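Local coordinates for protein alpha-acetolactate decarboxylase (Bacillus subtilis subsp. subtilis str. 168, PDB 5XNE) that converts acetolactate into acetoin with release of carbon dioxide, a step on the way from pyruvate to butanediol, at residues F38-G43 / V126-K131. Residues are numbered along the deposited sequence; the frame is centred on the assembly and turned at random.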
loop_
_atom_site.group_PDB
_atom_site.type_symbol
_atom_site.label_atom_id
_atom_site.label_comp_id
_atom_site.label_asym_id
_atom_site.label_seq_id
_atom_site.Cartn_x
_atom_site.Cartn_y
_atom_site.Cartn_z
ATOM N N PHE B 38 6.521 -19.407 -1.791
ATOM C CA PHE B 38 7.439 -19.636 -2.898
ATOM C C PHE B 38 6.654 -19.819 -4.185
ATOM O O PHE B 38 5.441 -20.013 -4.141
ATOM C CB PHE B 38 8.289 -20.881 -2.657
ATOM C CG PHE B 38 9.226 -20.764 -1.491
ATOM C CD1 PHE B 38 8.761 -20.892 -0.190
ATOM C CD2 PHE B 38 10.576 -20.561 -1.704
ATOM C CE1 PHE B 38 9.634 -20.775 0.878
ATOM C CE2 PHE B 38 11.456 -20.466 -0.632
ATOM C CZ PHE B 38 10.984 -20.566 0.652
ATOM N N ASN B 39 7.349 -19.793 -5.314
ATOM C CA ASN B 39 6.684 -20.069 -6.579
ATOM C C ASN B 39 5.990 -21.422 -6.532
ATOM O O ASN B 39 6.456 -22.362 -5.868
ATOM C CB ASN B 39 7.671 -19.994 -7.741
ATOM C CG ASN B 39 7.812 -18.574 -8.277
ATOM O OD1 ASN B 39 7.521 -17.596 -7.564
ATOM N ND2 ASN B 39 8.250 -18.444 -9.530
ATOM N N LYS B 40 4.846 -21.483 -7.205
ATOM C CA LYS B 40 3.969 -22.655 -7.232
ATOM C C LYS B 40 3.334 -22.967 -5.871
ATOM O O LYS B 40 2.720 -24.019 -5.718
ATOM C CB LYS B 40 4.728 -23.892 -7.743
ATOM C CG LYS B 40 5.671 -23.625 -8.909
ATOM C CD LYS B 40 6.201 -24.939 -9.496
ATOM C CE LYS B 40 5.082 -25.668 -10.234
ATOM N NZ LYS B 40 4.498 -24.861 -11.349
ATOM N N LEU B 41 3.423 -22.031 -4.916
ATOM C CA LEU B 41 3.020 -22.284 -3.517
ATOM C C LEU B 41 3.771 -23.482 -2.936
ATOM O O LEU B 41 3.246 -24.203 -2.094
ATOM C CB LEU B 41 1.513 -22.531 -3.374
ATOM C CG LEU B 41 0.541 -21.408 -3.693
ATOM C CD1 LEU B 41 -0.857 -21.838 -3.261
ATOM C CD2 LEU B 41 0.950 -20.111 -3.003
ATOM N N ASP B 42 5.011 -23.674 -3.367
ATOM C CA ASP B 42 5.801 -24.804 -2.892
ATOM C C ASP B 42 6.417 -24.465 -1.537
ATOM O O ASP B 42 7.607 -24.157 -1.435
ATOM C CB ASP B 42 6.865 -25.158 -3.923
ATOM C CG ASP B 42 7.643 -26.410 -3.570
ATOM O OD1 ASP B 42 7.273 -27.110 -2.601
ATOM O OD2 ASP B 42 8.639 -26.676 -4.279
ATOM N N GLY B 43 5.578 -24.504 -0.506
ATOM C CA GLY B 43 6.043 -24.287 0.852
ATOM C C GLY B 43 5.861 -22.884 1.409
ATOM O O GLY B 43 5.521 -21.932 0.700
ATOM N N VAL B 126 1.172 -24.542 2.661
ATOM C CA VAL B 126 0.713 -24.635 1.272
ATOM C C VAL B 126 1.664 -25.555 0.508
ATOM O O VAL B 126 2.867 -25.616 0.798
ATOM C CB VAL B 126 0.635 -23.261 0.561
ATOM C CG1 VAL B 126 -0.506 -22.413 1.139
ATOM C CG2 VAL B 126 1.973 -22.536 0.625
ATOM N N GLU B 127 1.110 -26.283 -0.458
ATOM C CA GLU B 127 1.868 -27.270 -1.222
ATOM C C GLU B 127 1.941 -26.915 -2.693
ATOM O O GLU B 127 1.051 -26.241 -3.223
ATOM C CB GLU B 127 1.237 -28.659 -1.110
ATOM C CG GLU B 127 1.233 -29.265 0.258
ATOM C CD GLU B 127 0.662 -30.679 0.233
ATOM O OE1 GLU B 127 -0.518 -30.837 -0.148
ATOM O OE2 GLU B 127 1.403 -31.628 0.565
ATOM N N LEU B 128 2.980 -27.422 -3.343
ATOM C CA LEU B 128 3.227 -27.153 -4.759
ATOM C C LEU B 128 1.984 -27.420 -5.606
ATOM O O LEU B 128 1.349 -28.473 -5.506
ATOM C CB LEU B 128 4.427 -27.984 -5.256
ATOM C CG LEU B 128 5.033 -27.817 -6.668
ATOM C CD1 LEU B 128 6.335 -28.591 -6.800
ATOM C CD2 LEU B 128 4.111 -28.279 -7.782
ATOM N N GLN B 129 1.667 -26.442 -6.449
ATOM C CA GLN B 129 0.520 -26.470 -7.343
ATOM C C GLN B 129 0.953 -26.753 -8.767
ATOM O O GLN B 129 2.048 -26.376 -9.169
ATOM C CB GLN B 129 -0.223 -25.128 -7.299
ATOM C CG GLN B 129 -0.678 -24.716 -5.903
ATOM C CD GLN B 129 -1.836 -25.561 -5.411
ATOM O OE1 GLN B 129 -2.882 -25.641 -6.064
ATOM N NE2 GLN B 129 -1.658 -26.201 -4.256
ATOM N N GLU B 130 0.082 -27.400 -9.536
ATOM C CA GLU B 130 0.359 -27.646 -10.946
ATOM C C GLU B 130 -0.496 -26.766 -11.841
ATOM O O GLU B 130 -1.678 -26.546 -11.571
ATOM C CB GLU B 130 0.123 -29.115 -11.294
ATOM C CG GLU B 130 0.967 -30.089 -10.508
ATOM C CD GLU B 130 1.138 -31.417 -11.230
ATOM O OE1 GLU B 130 0.133 -32.152 -11.380
ATOM O OE2 GLU B 130 2.280 -31.727 -11.642
ATOM N N LYS B 131 0.098 -26.255 -12.917
ATOM C CA LYS B 131 -0.665 -25.449 -13.865
ATOM C C LYS B 131 -1.679 -26.331 -14.609
ATOM O O LYS B 131 -1.425 -27.514 -14.819
ATOM C CB LYS B 131 0.279 -24.744 -14.850
ATOM C CG LYS B 131 1.084 -23.603 -14.195
ATOM C CD LYS B 131 2.362 -23.306 -14.947
ATOM C CE LYS B 131 2.983 -22.013 -14.458
ATOM N NZ LYS B 131 2.187 -20.833 -14.918
HETATM O O HOH W 1 3.096 -26.785 -13.292
HETATM O O HOH W 2 5.183 -28.353 -1.611
#
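Q129 N gives its hydrogen to K40 O at 2.7 Å, in the plane of that carbonyl, and the same oxygen takes a CA-H...O contact from L128. Around this bond residues 40-43 run nearly antiparallel to 126-131, their end-to-end directions 163° apart. The tight side is built on L41 and V126. L41 CB lies 4.0 Å from V126 CG2, and the methyl CD1 of L41 comes within 3.9 Å of Q129 CG. The chain of Q129 bends at chi2 (-72°), folding its amide back so that NE2 meets E127 O at 2.9 Å in a nearly straight bond, with the acceptor close to the amide plane. An alanine in place of Q129 would probably leave E127 O without this N-H and open a gap beside L41. At the G43 end the grip is weaker: G43 N, already tied to L41 O in the inverse gamma turn centred on D42, makes only a weak hydrogen bond to V126 O at 3.2 Å.

The solvent side is looser and partly bridged by water. L128 lies alongside K40, its CD2 3.7 Å from K40 CE, while its other methyl, CD1, reaches D42 OD2. One water links D42 OD1 to L128 N; another joins K40 NZ to K131 N. D42 OD1 also forms a salt bridge with R56, and K40 NZ a hydrogen bond with the hydroxyl of Y133.

The contact thus lays the hairpin turn between antiparallel strands 33-37 and 44-48 against the loop that leads from strand 117-124 to helix 136-139, with the side chain of V126 about 7 Å from the zinc ion.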